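Local structure of putative ABC transporter subunit, substrate-binding component (4EVQ) at residues V155-Y161 with K184-F190; V193-L199 with K221-Y226; W294-L299 with A324-R330. The protein binds 4-hydroxybenzoate and probably serves as the substrate-binding component of an ABC transporter that takes up benzoate derivatives. All blocks are in the same frame, centred on the assembly; numbering follows the deposited sequence. Where two conformers were deposited one is given.

Contact 1 (V155-Y161 with K184-F190); sequences VTVTWKY and KDITIAF. With PHB (p-hydroxybenzoic acid), chain H; SO4 (sulfate ion), chain E.
Phe190 (chi1 t) turns the edge of its ring to the face of Trp159 (chi1 m), a T-shaped pair, its centroid 5.0 Å from that of the indole six-membered ring, planes at 89°. Tyr161 completes the aromatic cluster, and its OH donates to O1' of p-hydroxybenzoate at 2.6 Å, so the loop after strand 153-159 brings Tyr161 into the ligand pocket. Leading to it, strands 155-159 and 184-188 run parallel at 18°, axes 4.6 Å apart, pairing Thr156 with Asp185, Val157 with Ile186, Thr158 with Thr187 and Trp159 with Ile188. The ladder runs Thr156 N to Lys184 O (3.0 Å), Ile186 N to Thr156 O (2.8 Å), Thr158 N to Ile186 O (3.2 Å), Ile188 N to Thr158 O (3.0 Å) and Lys160 N to Ile188 O (2.8 Å). Beta-branched residues suit extended strands. Thr156 OG1 donates to Asp185 OD1 (2.6 Å). In this beta-alpha-beta unit, Thr156, Thr158 and Asp185 face connecting helix 162-177, Val155 and Ile186 face helix 196-205, and strand 209-213 flanks 153-159.

Contact 2 (V193-L199 with K221-Y226); sequences VEFQSAL and KFIKDY. With SO4 (sulfate ion), chain F.
Two helices of the alpha/beta lobe, 196-205 and 217-228, meet here at the start of the first, where Val193-Phe195 lead into it in non-helical conformation. Nearest CA pairs are Val193 with Lys221 (7.1 Å), Phe195 with Phe222 (6.8 Å) and Leu199 with Tyr226 (6.8 Å). Phe195 (chi1 m) offers its ring face to the edge of Phe222 (chi1 t), centroids 5.1 Å apart and planes at 88°, with Phe222 CB 4.1 Å from the Phe195 ring centroid. One turn on, Leu199 (m, t) inserts CD2 3.6 Å from Tyr226 CD2 and CD1 3.9 Å from Asp225 CB; its branched, apolar chain reaches both. Toward solvent, the long Lys221 reaches Val193 O with NZ at 2.8 Å and forms a salt bridge from NZ to Asp225 OD2 at 2.9 Å, across one helical turn. A water joins Phe195 N (2.8 Å) to Asp225 OD2 (2.7 Å). Such apolar packing between successive helices beside the intervening strand, 209-213, is typical of the Rossmann-like lobes of periplasmic binding proteins.

Contact 3 (W294-L299 with A324-R330); sequences WDAGQL and ASFASPR
A helix-on-hairpin packing joins helix 288-306 to strand 325-328 of a two-stranded antiparallel sheet in this periplasmic binding protein; the short segment axes approach to 9.5 Å at 154°, nearly antiparallel. The ionic part centres on buried Asp295 (chi1 m), whose OD2 forms a salt bridge with Arg330 NH2 at 2.7 Å and accepts a very short bond, 2.5 Å, from Ser328 OG. Carboxylate and guanidinium thus offset each other's charge away from solvent. Among apolar contacts, Phe326 (chi1 p) presents a ring face to Gln298 CB, a CH-pi contact 3.7 Å from its centroid; Leu299 CD1 meets Ala324 CB at 3.7 Å, where a small residue lets the helix come close, and Pro329 CD lies 3.7 Å from Trp294 CD1. Of the other hydrogen bonds, Ser328 OG accepts from Arg330 N (2.9 Å), closing an ST turn at Ser328-Arg330. Gln298, long enough to span the gap, donates from NE2 to Ala327 O at 2.9 Å; within the helix, NE2 also donates to the carboxylate oxygen Asp295 OD1 at 2.9 Å.

Contacts 1 and 2 are neighbours, their centres 12 Å apart: strand 181-188 is followed, after a short connection, by helix 196-205, and Val157 CG1 touches Phe222 CZ at 3.7 Å. Both are partly buried and contain an edge-to-face aromatic pair, but contact 1 is held by a strand ladder and reaches the ligand, whereas contact 2 rests mainly on side-chain packing of a helix and its lead-in against the next helix, with one lysine-to-carbonyl bond. Contact 3 lies on the opposite side of the chain's centre, 33 Å from contact 1 between centres, and shares none of their helices or strands. The most buried of the three, it alone has a salt bridge between its segments.

Contact 1 (V155-Y161 with K184-F190)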
loop_
_atom_site.group_PDB
_atom_site.type_symbol
_atom_site.label_atom_id
_atom_site.label_comp_id
_atom_site.label_asym_id
_atom_site.label_seq_id
_atom_site.Cartn_x
_atom_site.Cartn_y
_atom_site.Cartn_z
ATOM N N VAL A 155 16.349 1.154 -16.358
ATOM C CA VAL A 155 15.951 -0.251 -16.387
ATOM C C VAL A 155 14.992 -0.473 -15.216
ATOM O O VAL A 155 15.205 0.076 -14.134
ATOM C CB VAL A 155 17.166 -1.188 -16.215
ATOM C CG1 VAL A 155 16.744 -2.657 -15.993
ATOM C CG2 VAL A 155 18.087 -1.083 -17.399
ATOM N N THR A 156 13.926 -1.253 -15.435
ATOM C CA THR A 156 13.009 -1.600 -14.356
ATOM C C THR A 156 13.221 -3.051 -13.922
ATOM O O THR A 156 13.645 -3.898 -14.745
ATOM C CB THR A 156 11.537 -1.411 -14.716
ATOM O OG1 THR A 156 11.157 -2.396 -15.652
ATOM C CG2 THR A 156 11.272 -0.034 -15.266
ATOM N N VAL A 157 13.006 -3.326 -12.645
ATOM C CA VAL A 157 13.084 -4.691 -12.165
ATOM C C VAL A 157 12.006 -4.884 -11.083
ATOM O O VAL A 157 11.891 -4.073 -10.149
ATOM C CB VAL A 157 14.506 -5.030 -11.684
ATOM C CG1 VAL A 157 14.960 -4.133 -10.602
ATOM C CG2 VAL A 157 14.607 -6.481 -11.293
ATOM N N THR A 158 11.275 -5.972 -11.191
ATOM C CA THR A 158 10.188 -6.225 -10.245
ATOM C C THR A 158 9.780 -7.676 -10.341
ATOM O O THR A 158 10.327 -8.438 -11.130
ATOM C CB THR A 158 8.981 -5.276 -10.454
ATOM O OG1 THR A 158 8.083 -5.406 -9.347
ATOM C CG2 THR A 158 8.240 -5.594 -11.715
ATOM N N TRP A 159 8.810 -8.047 -9.519
ATOM C CA TRP A 159 8.206 -9.361 -9.558
ATOM C C TRP A 159 7.129 -9.447 -10.644
ATOM O O TRP A 159 6.417 -8.464 -10.919
ATOM C CB TRP A 159 7.577 -9.701 -8.196
ATOM C CG TRP A 159 8.542 -10.191 -7.164
ATOM C CD1 TRP A 159 9.523 -11.124 -7.349
ATOM C CD2 TRP A 159 8.601 -9.817 -5.791
ATOM N NE1 TRP A 159 10.149 -11.377 -6.176
ATOM C CE2 TRP A 159 9.606 -10.601 -5.187
ATOM C CE3 TRP A 159 7.863 -8.947 -4.994
ATOM C CZ2 TRP A 159 9.919 -10.507 -3.827
ATOM C CZ3 TRP A 159 8.145 -8.872 -3.675
ATOM C CH2 TRP A 159 9.183 -9.622 -3.097
ATOM N N LYS A 160 7.014 -10.637 -11.229
ATOM C CA LYS A 160 6.090 -10.908 -12.307
ATOM C C LYS A 160 4.683 -11.234 -11.748
ATOM O O LYS A 160 4.241 -12.374 -11.689
ATOM C CB LYS A 160 6.609 -12.015 -13.201
ATOM C CG LYS A 160 5.813 -12.145 -14.515
ATOM C CD LYS A 160 6.412 -13.057 -15.551
ATOM C CE LYS A 160 5.444 -13.167 -16.726
ATOM N NZ LYS A 160 4.181 -13.886 -16.393
ATOM N N TYR A 161 3.993 -10.194 -11.315
ATOM C CA TYR A 161 2.593 -10.310 -10.969
ATOM C C TYR A 161 1.986 -8.918 -11.127
ATOM O O TYR A 161 2.702 -7.951 -11.358
ATOM C CB TYR A 161 2.349 -10.946 -9.589
ATOM C CG TYR A 161 2.436 -10.012 -8.390
ATOM C CD1 TYR A 161 3.653 -9.639 -7.899
ATOM C CD2 TYR A 161 1.299 -9.561 -7.712
ATOM C CE1 TYR A 161 3.758 -8.836 -6.773
ATOM C CE2 TYR A 161 1.398 -8.768 -6.614
ATOM C CZ TYR A 161 2.623 -8.400 -6.132
ATOM O OH TYR A 161 2.735 -7.622 -5.019
ATOM N N LYS A 184 14.954 -1.579 -20.707
ATOM C CA LYS A 184 14.630 -2.963 -20.413
ATOM C C LYS A 184 13.729 -3.027 -19.207
ATOM O O LYS A 184 13.901 -2.270 -18.281
ATOM C CB LYS A 184 15.893 -3.772 -20.137
ATOM C CG LYS A 184 15.727 -5.282 -20.201
ATOM C CD LYS A 184 15.580 -5.783 -21.601
ATOM C CE LYS A 184 16.858 -5.614 -22.385
ATOM N NZ LYS A 184 16.738 -6.161 -23.783
ATOM N N ASP A 185 12.780 -3.958 -19.241
ATOM C CA ASP A 185 11.994 -4.325 -18.067
ATOM C C ASP A 185 12.357 -5.764 -17.708
ATOM O O ASP A 185 12.090 -6.675 -18.489
ATOM C CB ASP A 185 10.501 -4.215 -18.352
ATOM C CG ASP A 185 10.100 -2.834 -18.779
ATOM O OD1 ASP A 185 10.262 -1.880 -18.029
ATOM O OD2 ASP A 185 9.643 -2.711 -19.934
ATOM N N ILE A 186 12.961 -5.945 -16.556
ATOM C CA ILE A 186 13.355 -7.264 -16.090
ATOM C C ILE A 186 12.320 -7.706 -15.036
ATOM O O ILE A 186 11.931 -6.926 -14.149
ATOM C CB ILE A 186 14.770 -7.229 -15.448
ATOM C CG1 ILE A 186 15.813 -6.692 -16.436
ATOM C CG2 ILE A 186 15.164 -8.582 -14.901
ATOM C CD1 ILE A 186 17.171 -6.419 -15.847
ATOM N N THR A 187 11.910 -8.966 -15.121
ATOM C CA THR A 187 11.063 -9.524 -14.113
ATOM C C THR A 187 11.669 -10.774 -13.487
ATOM O O THR A 187 12.511 -11.481 -14.081
ATOM C CB THR A 187 9.628 -9.822 -14.546
ATOM O OG1 THR A 187 9.603 -10.834 -15.540
ATOM C CG2 THR A 187 8.941 -8.556 -15.048
ATOM N N ILE A 188 11.223 -11.006 -12.280
ATOM C CA ILE A 188 11.645 -12.078 -11.425
ATOM C C ILE A 188 10.352 -12.811 -11.042
ATOM O O ILE A 188 9.339 -12.153 -10.707
ATOM C CB ILE A 188 12.288 -11.413 -10.095
ATOM C CG1 ILE A 188 13.469 -10.512 -10.450
ATOM C CG2 ILE A 188 12.708 -12.429 -9.134
ATOM C CD1 ILE A 188 14.689 -11.248 -11.000
ATOM N N ALA A 189 10.316 -14.147 -11.015
ATOM C CA ALA A 189 9.106 -14.843 -10.580
ATOM C C ALA A 189 8.785 -14.508 -9.118
ATOM O O ALA A 189 9.688 -14.442 -8.309
ATOM C CB ALA A 189 9.359 -16.351 -10.673
ATOM N N PHE A 190 7.512 -14.322 -8.768
ATOM C CA PHE A 190 7.130 -13.967 -7.396
ATOM C C PHE A 190 7.036 -15.238 -6.541
ATOM O O PHE A 190 6.410 -16.205 -6.954
ATOM C CB PHE A 190 5.746 -13.302 -7.405
ATOM C CG PHE A 190 5.244 -12.956 -6.046
ATOM C CD1 PHE A 190 5.668 -11.838 -5.401
ATOM C CD2 PHE A 190 4.320 -13.756 -5.407
ATOM C CE1 PHE A 190 5.240 -11.515 -4.171
ATOM C CE2 PHE A 190 3.843 -13.416 -4.159
ATOM C CZ PHE A 190 4.305 -12.286 -3.537
HETATM C "C1'" PHB H . 0.362 -5.337 -4.131
HETATM O "O1'" PHB H . 0.413 -6.532 -4.505
HETATM O "O2'" PHB H . -0.590 -4.538 -4.489
HETATM C C1 PHB H . 1.384 -4.751 -3.240
HETATM C C2 PHB H . 2.123 -5.590 -2.405
HETATM C C3 PHB H . 3.096 -5.049 -1.580
HETATM C C4 PHB H . 3.335 -3.714 -1.604
HETATM C C5 PHB H . 2.600 -2.860 -2.406
HETATM C C6 PHB H . 1.645 -3.401 -3.215
HETATM O O4 PHB H . 4.279 -3.172 -0.812
HETATM S S SO4 E . 14.805 -9.296 -24.181
HETATM O O1 SO4 E . 14.220 -10.564 -23.715
HETATM O O2 SO4 E . 15.908 -8.973 -23.256
HETATM O O3 SO4 E . 13.809 -8.233 -24.230
HETATM O O4 SO4 E . 15.334 -9.468 -25.546
HETATM O O HOH W 1 10.134 -4.812 -14.792
HETATM O O HOH W 2 5.395 -14.692 -10.721
#

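Contact 2 (V193-L199 with K221-Y226)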
loop_
_atom_site.group_PDB
_atom_site.type_symbol
_atom_site.label_atom_id
_atom_site.label_comp_id
_atom_site.label_asym_id
_atom_site.label_seq_id
_atom_site.Cartn_x
_atom_site.Cartn_y
_atom_site.Cartn_z
ATOM N N VAL A 193 13.921 -14.458 -4.808
ATOM C CA VAL A 193 14.864 -13.442 -4.387
ATOM C C VAL A 193 16.286 -13.709 -4.893
ATOM O O VAL A 193 17.264 -13.241 -4.322
ATOM C CB VAL A 193 14.846 -13.229 -2.903
ATOM C CG1 VAL A 193 13.466 -12.793 -2.446
ATOM C CG2 VAL A 193 15.201 -14.516 -2.130
ATOM N N GLU A 194 16.371 -14.383 -6.019
ATOM C CA GLU A 194 17.674 -14.538 -6.695
ATOM C C GLU A 194 17.800 -13.405 -7.675
ATOM O O GLU A 194 17.153 -13.400 -8.724
ATOM C CB GLU A 194 17.779 -15.878 -7.416
ATOM C CG GLU A 194 17.830 -17.050 -6.506
ATOM C CD GLU A 194 19.007 -16.977 -5.547
ATOM O OE1 GLU A 194 20.087 -16.494 -5.925
ATOM O OE2 GLU A 194 18.814 -17.401 -4.389
ATOM N N PHE A 195 18.613 -12.429 -7.293
ATOM C CA PHE A 195 18.699 -11.194 -8.025
ATOM C C PHE A 195 19.996 -10.961 -8.786
ATOM O O PHE A 195 20.116 -9.990 -9.556
ATOM C CB PHE A 195 18.540 -10.027 -7.047
ATOM C CG PHE A 195 17.209 -9.987 -6.310
ATOM C CD1 PHE A 195 16.013 -9.972 -6.986
ATOM C CD2 PHE A 195 17.178 -9.948 -4.945
ATOM C CE1 PHE A 195 14.787 -9.878 -6.295
ATOM C CE2 PHE A 195 15.973 -9.862 -4.243
ATOM C CZ PHE A 195 14.797 -9.816 -4.933
ATOM N N GLN A 196 21.002 -11.794 -8.562
ATOM C CA GLN A 196 22.323 -11.471 -9.121
ATOM C C GLN A 196 22.332 -11.407 -10.640
ATOM O O GLN A 196 22.978 -10.540 -11.214
ATOM C CB GLN A 196 23.368 -12.463 -8.614
ATOM C CG GLN A 196 23.748 -12.269 -7.158
ATOM C CD GLN A 196 24.905 -13.152 -6.764
ATOM O OE1 GLN A 196 25.571 -13.736 -7.632
ATOM N NE2 GLN A 196 25.166 -13.255 -5.460
ATOM N N SER A 197 21.641 -12.310 -11.311
ATOM C CA SER A 197 21.649 -12.250 -12.755
ATOM C C SER A 197 20.958 -10.976 -13.278
ATOM O O SER A 197 21.371 -10.427 -14.292
ATOM C CB SER A 197 21.106 -13.531 -13.378
ATOM O OG SER A 197 19.759 -13.733 -13.021
ATOM N N ALA A 198 19.898 -10.523 -12.603
ATOM C CA ALA A 198 19.290 -9.271 -12.992
ATOM C C ALA A 198 20.235 -8.097 -12.803
ATOM O O ALA A 198 20.274 -7.201 -13.619
ATOM C CB ALA A 198 18.005 -9.040 -12.184
ATOM N N LEU A 199 21.017 -8.116 -11.726
ATOM C CA LEU A 199 22.006 -7.086 -11.481
ATOM C C LEU A 199 23.127 -7.090 -12.529
ATOM O O LEU A 199 23.539 -6.021 -12.976
ATOM C CB LEU A 199 22.565 -7.221 -10.084
ATOM C CG LEU A 199 21.510 -7.013 -8.975
ATOM C CD1 LEU A 199 22.086 -7.395 -7.628
ATOM C CD2 LEU A 199 20.939 -5.644 -8.933
ATOM N N LYS A 221 16.595 -7.940 0.793
ATOM C CA LYS A 221 17.600 -8.688 0.080
ATOM C C LYS A 221 17.996 -7.992 -1.186
ATOM O O LYS A 221 19.187 -7.935 -1.512
ATOM C CB LYS A 221 17.148 -10.122 -0.160
ATOM C CG LYS A 221 18.288 -11.007 -0.715
ATOM C CD LYS A 221 17.827 -12.432 -0.759
ATOM C CE LYS A 221 18.994 -13.348 -1.166
ATOM N NZ LYS A 221 19.438 -13.027 -2.537
ATOM N N PHE A 222 17.058 -7.426 -1.906
ATOM C CA PHE A 222 17.355 -6.702 -3.134
ATOM C C PHE A 222 18.279 -5.547 -2.825
ATOM O O PHE A 222 19.266 -5.311 -3.538
ATOM C CB PHE A 222 16.082 -6.211 -3.836
ATOM C CG PHE A 222 16.378 -5.548 -5.125
ATOM C CD1 PHE A 222 16.590 -6.294 -6.264
ATOM C CD2 PHE A 222 16.485 -4.181 -5.202
ATOM C CE1 PHE A 222 16.949 -5.679 -7.481
ATOM C CE2 PHE A 222 16.836 -3.569 -6.399
ATOM C CZ PHE A 222 17.047 -4.309 -7.528
ATOM N N ILE A 223 17.982 -4.773 -1.811
ATOM C CA ILE A 223 18.798 -3.613 -1.446
ATOM C C ILE A 223 20.220 -4.047 -1.136
ATOM O O ILE A 223 21.176 -3.433 -1.597
ATOM C CB ILE A 223 18.161 -2.877 -0.239
ATOM C CG1 ILE A 223 16.884 -2.162 -0.691
ATOM C CG2 ILE A 223 19.150 -1.927 0.442
ATOM C CD1 ILE A 223 16.075 -1.690 0.451
ATOM N N LYS A 224 20.363 -5.102 -0.340
ATOM C CA LYS A 224 21.681 -5.629 0.032
ATOM C C LYS A 224 22.429 -6.086 -1.202
ATOM O O LYS A 224 23.614 -5.715 -1.409
ATOM C CB LYS A 224 21.503 -6.775 1.029
ATOM C CG LYS A 224 21.047 -6.268 2.394
ATOM C CD LYS A 224 21.065 -7.280 3.547
ATOM C CE LYS A 224 20.974 -6.477 4.899
ATOM N NZ LYS A 224 21.048 -7.215 6.207
ATOM N N ASP A 225 21.772 -6.848 -2.050
ATOM C CA ASP A 225 22.419 -7.411 -3.232
ATOM C C ASP A 225 22.786 -6.285 -4.199
ATOM O O ASP A 225 23.869 -6.294 -4.822
ATOM C CB ASP A 225 21.568 -8.446 -3.935
ATOM C CG ASP A 225 21.379 -9.727 -3.125
ATOM O OD1 ASP A 225 22.120 -9.924 -2.139
ATOM O OD2 ASP A 225 20.481 -10.515 -3.517
ATOM N N TYR A 226 21.907 -5.317 -4.386
ATOM C CA TYR A 226 22.146 -4.200 -5.300
ATOM C C TYR A 226 23.398 -3.419 -4.868
ATOM O O TYR A 226 24.254 -3.096 -5.689
ATOM C CB TYR A 226 20.903 -3.311 -5.325
ATOM C CG TYR A 226 20.927 -2.220 -6.364
ATOM C CD1 TYR A 226 21.629 -1.043 -6.159
ATOM C CD2 TYR A 226 20.259 -2.363 -7.561
ATOM C CE1 TYR A 226 21.607 -0.035 -7.113
ATOM C CE2 TYR A 226 20.254 -1.374 -8.526
ATOM C CZ TYR A 226 20.949 -0.206 -8.286
ATOM O OH TYR A 226 20.924 0.793 -9.231
HETATM S S SO4 F . 24.433 -9.170 4.366
HETATM O O1 SO4 F . 25.628 -9.921 4.743
HETATM O O2 SO4 F . 23.461 -10.011 3.674
HETATM O O3 SO4 F . 24.794 -8.093 3.439
HETATM O O4 SO4 F . 23.800 -8.542 5.533
HETATM O O HOH W 3 21.184 -14.907 -3.816
HETATM O O HOH W 4 20.695 -12.461 -5.387
#

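Contact 3 (W294-L299 with A324-R330)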
loop_
_atom_site.group_PDB
_atom_site.type_symbol
_atom_site.label_atom_id
_atom_site.label_comp_id
_atom_site.label_asym_id
_atom_site.label_seq_id
_atom_site.Cartn_x
_atom_site.Cartn_y
_atom_site.Cartn_z
ATOM N N TRP A 294 -4.200 1.698 10.252
ATOM C CA TRP A 294 -4.759 2.693 11.147
ATOM C C TRP A 294 -5.875 3.476 10.482
ATOM O O TRP A 294 -6.959 3.707 11.076
ATOM C CB TRP A 294 -3.621 3.618 11.555
ATOM C CG TRP A 294 -3.965 4.815 12.407
ATOM C CD1 TRP A 294 -4.251 6.069 11.953
ATOM C CD2 TRP A 294 -3.916 4.912 13.842
ATOM N NE1 TRP A 294 -4.418 6.917 13.010
ATOM C CE2 TRP A 294 -4.210 6.249 14.183
ATOM C CE3 TRP A 294 -3.677 3.999 14.863
ATOM C CZ2 TRP A 294 -4.285 6.702 15.511
ATOM C CZ3 TRP A 294 -3.701 4.458 16.183
ATOM C CH2 TRP A 294 -4.001 5.791 16.495
ATOM N N ASP A 295 -5.658 3.904 9.256
ATOM C CA ASP A 295 -6.661 4.681 8.563
ATOM C C ASP A 295 -7.846 3.866 8.113
ATOM O O ASP A 295 -8.956 4.426 7.976
ATOM C CB ASP A 295 -6.052 5.442 7.382
ATOM C CG ASP A 295 -5.159 6.597 7.839
ATOM O OD1 ASP A 295 -5.389 7.159 8.941
ATOM O OD2 ASP A 295 -4.239 6.986 7.080
ATOM N N ALA A 296 -7.672 2.584 7.874
ATOM C CA ALA A 296 -8.821 1.699 7.680
ATOM C C ALA A 296 -9.660 1.732 8.942
ATOM O O ALA A 296 -10.899 1.791 8.836
ATOM C CB ALA A 296 -8.370 0.290 7.352
ATOM N N GLY A 297 -9.035 1.742 10.115
ATOM C CA GLY A 297 -9.754 1.882 11.385
ATOM C C GLY A 297 -10.464 3.204 11.458
ATOM O O GLY A 297 -11.656 3.223 11.814
ATOM N N GLN A 298 -9.826 4.309 11.105
ATOM C CA GLN A 298 -10.535 5.591 11.125
ATOM C C GLN A 298 -11.705 5.645 10.152
ATOM O O GLN A 298 -12.778 6.244 10.451
ATOM C CB GLN A 298 -9.575 6.729 10.807
ATOM C CG GLN A 298 -8.372 6.840 11.717
ATOM C CD GLN A 298 -7.864 8.269 11.761
ATOM O OE1 GLN A 298 -8.424 9.128 12.462
ATOM N NE2 GLN A 298 -6.797 8.538 11.043
ATOM N N LEU A 299 -11.552 5.078 8.970
ATOM C CA LEU A 299 -12.609 5.099 7.985
ATOM C C LEU A 299 -13.792 4.259 8.471
ATOM O O LEU A 299 -14.966 4.682 8.364
ATOM C CB LEU A 299 -12.066 4.563 6.664
ATOM C CG LEU A 299 -13.025 4.638 5.485
ATOM C CD1 LEU A 299 -13.423 6.092 5.171
ATOM C CD2 LEU A 299 -12.455 3.943 4.252
ATOM N N ALA A 324 -16.248 10.450 4.031
ATOM C CA ALA A 324 -15.436 10.692 5.205
ATOM C C ALA A 324 -14.200 11.542 4.916
ATOM O O ALA A 324 -13.595 11.492 3.831
ATOM C CB ALA A 324 -15.042 9.387 5.860
ATOM N N SER A 325 -13.828 12.332 5.901
ATOM C CA SER A 325 -12.506 12.925 5.891
ATOM C C SER A 325 -12.078 13.119 7.348
ATOM O O SER A 325 -12.874 13.390 8.259
ATOM C CB SER A 325 -12.459 14.201 5.069
ATOM O OG SER A 325 -13.302 15.125 5.678
ATOM N N PHE A 326 -10.802 12.897 7.556
ATOM C CA PHE A 326 -10.240 12.882 8.891
ATOM C C PHE A 326 -8.755 13.110 8.717
ATOM O O PHE A 326 -8.194 13.057 7.606
ATOM C CB PHE A 326 -10.529 11.556 9.636
ATOM C CG PHE A 326 -10.223 10.317 8.835
ATOM C CD1 PHE A 326 -8.936 9.860 8.694
ATOM C CD2 PHE A 326 -11.245 9.626 8.204
ATOM C CE1 PHE A 326 -8.669 8.699 7.933
ATOM C CE2 PHE A 326 -10.988 8.511 7.447
ATOM C CZ PHE A 326 -9.691 8.035 7.322
ATOM N N ALA A 327 -8.112 13.406 9.823
ATOM C CA ALA A 327 -6.674 13.549 9.794
ATOM C C ALA A 327 -6.030 12.170 9.884
ATOM O O ALA A 327 -6.297 11.363 10.790
ATOM C CB ALA A 327 -6.235 14.399 10.899
ATOM N N SER A 328 -5.160 11.916 8.916
ATOM C CA SER A 328 -4.324 10.727 8.880
ATOM C C SER A 328 -2.926 11.104 9.333
ATOM O O SER A 328 -2.523 12.234 9.169
ATOM C CB SER A 328 -4.266 10.230 7.430
ATOM O OG SER A 328 -3.216 9.252 7.247
ATOM N N PRO A 329 -2.122 10.128 9.768
ATOM C CA PRO A 329 -0.693 10.342 9.902
ATOM C C PRO A 329 -0.080 10.929 8.621
ATOM O O PRO A 329 0.929 11.632 8.681
ATOM C CB PRO A 329 -0.166 8.933 10.247
ATOM C CG PRO A 329 -1.280 8.345 11.046
ATOM C CD PRO A 329 -2.518 8.804 10.262
ATOM N N ARG A 330 -0.664 10.685 7.453
ATOM C CA ARG A 330 -0.175 11.285 6.188
ATOM C C ARG A 330 -0.410 12.784 6.114
ATOM O O ARG A 330 0.336 13.637 5.621
ATOM C CB ARG A 330 -0.933 10.629 5.045
ATOM C CG ARG A 330 -0.438 9.203 4.917
ATOM C CD ARG A 330 -1.171 8.380 3.872
ATOM N NE ARG A 330 -2.344 7.732 4.461
ATOM C CZ ARG A 330 -3.117 6.859 3.834
ATOM N NH1 ARG A 330 -2.898 6.556 2.570
ATOM N NH2 ARG A 330 -4.090 6.258 4.505
HETATM O O HOH W 5 -7.427 11.305 13.514
#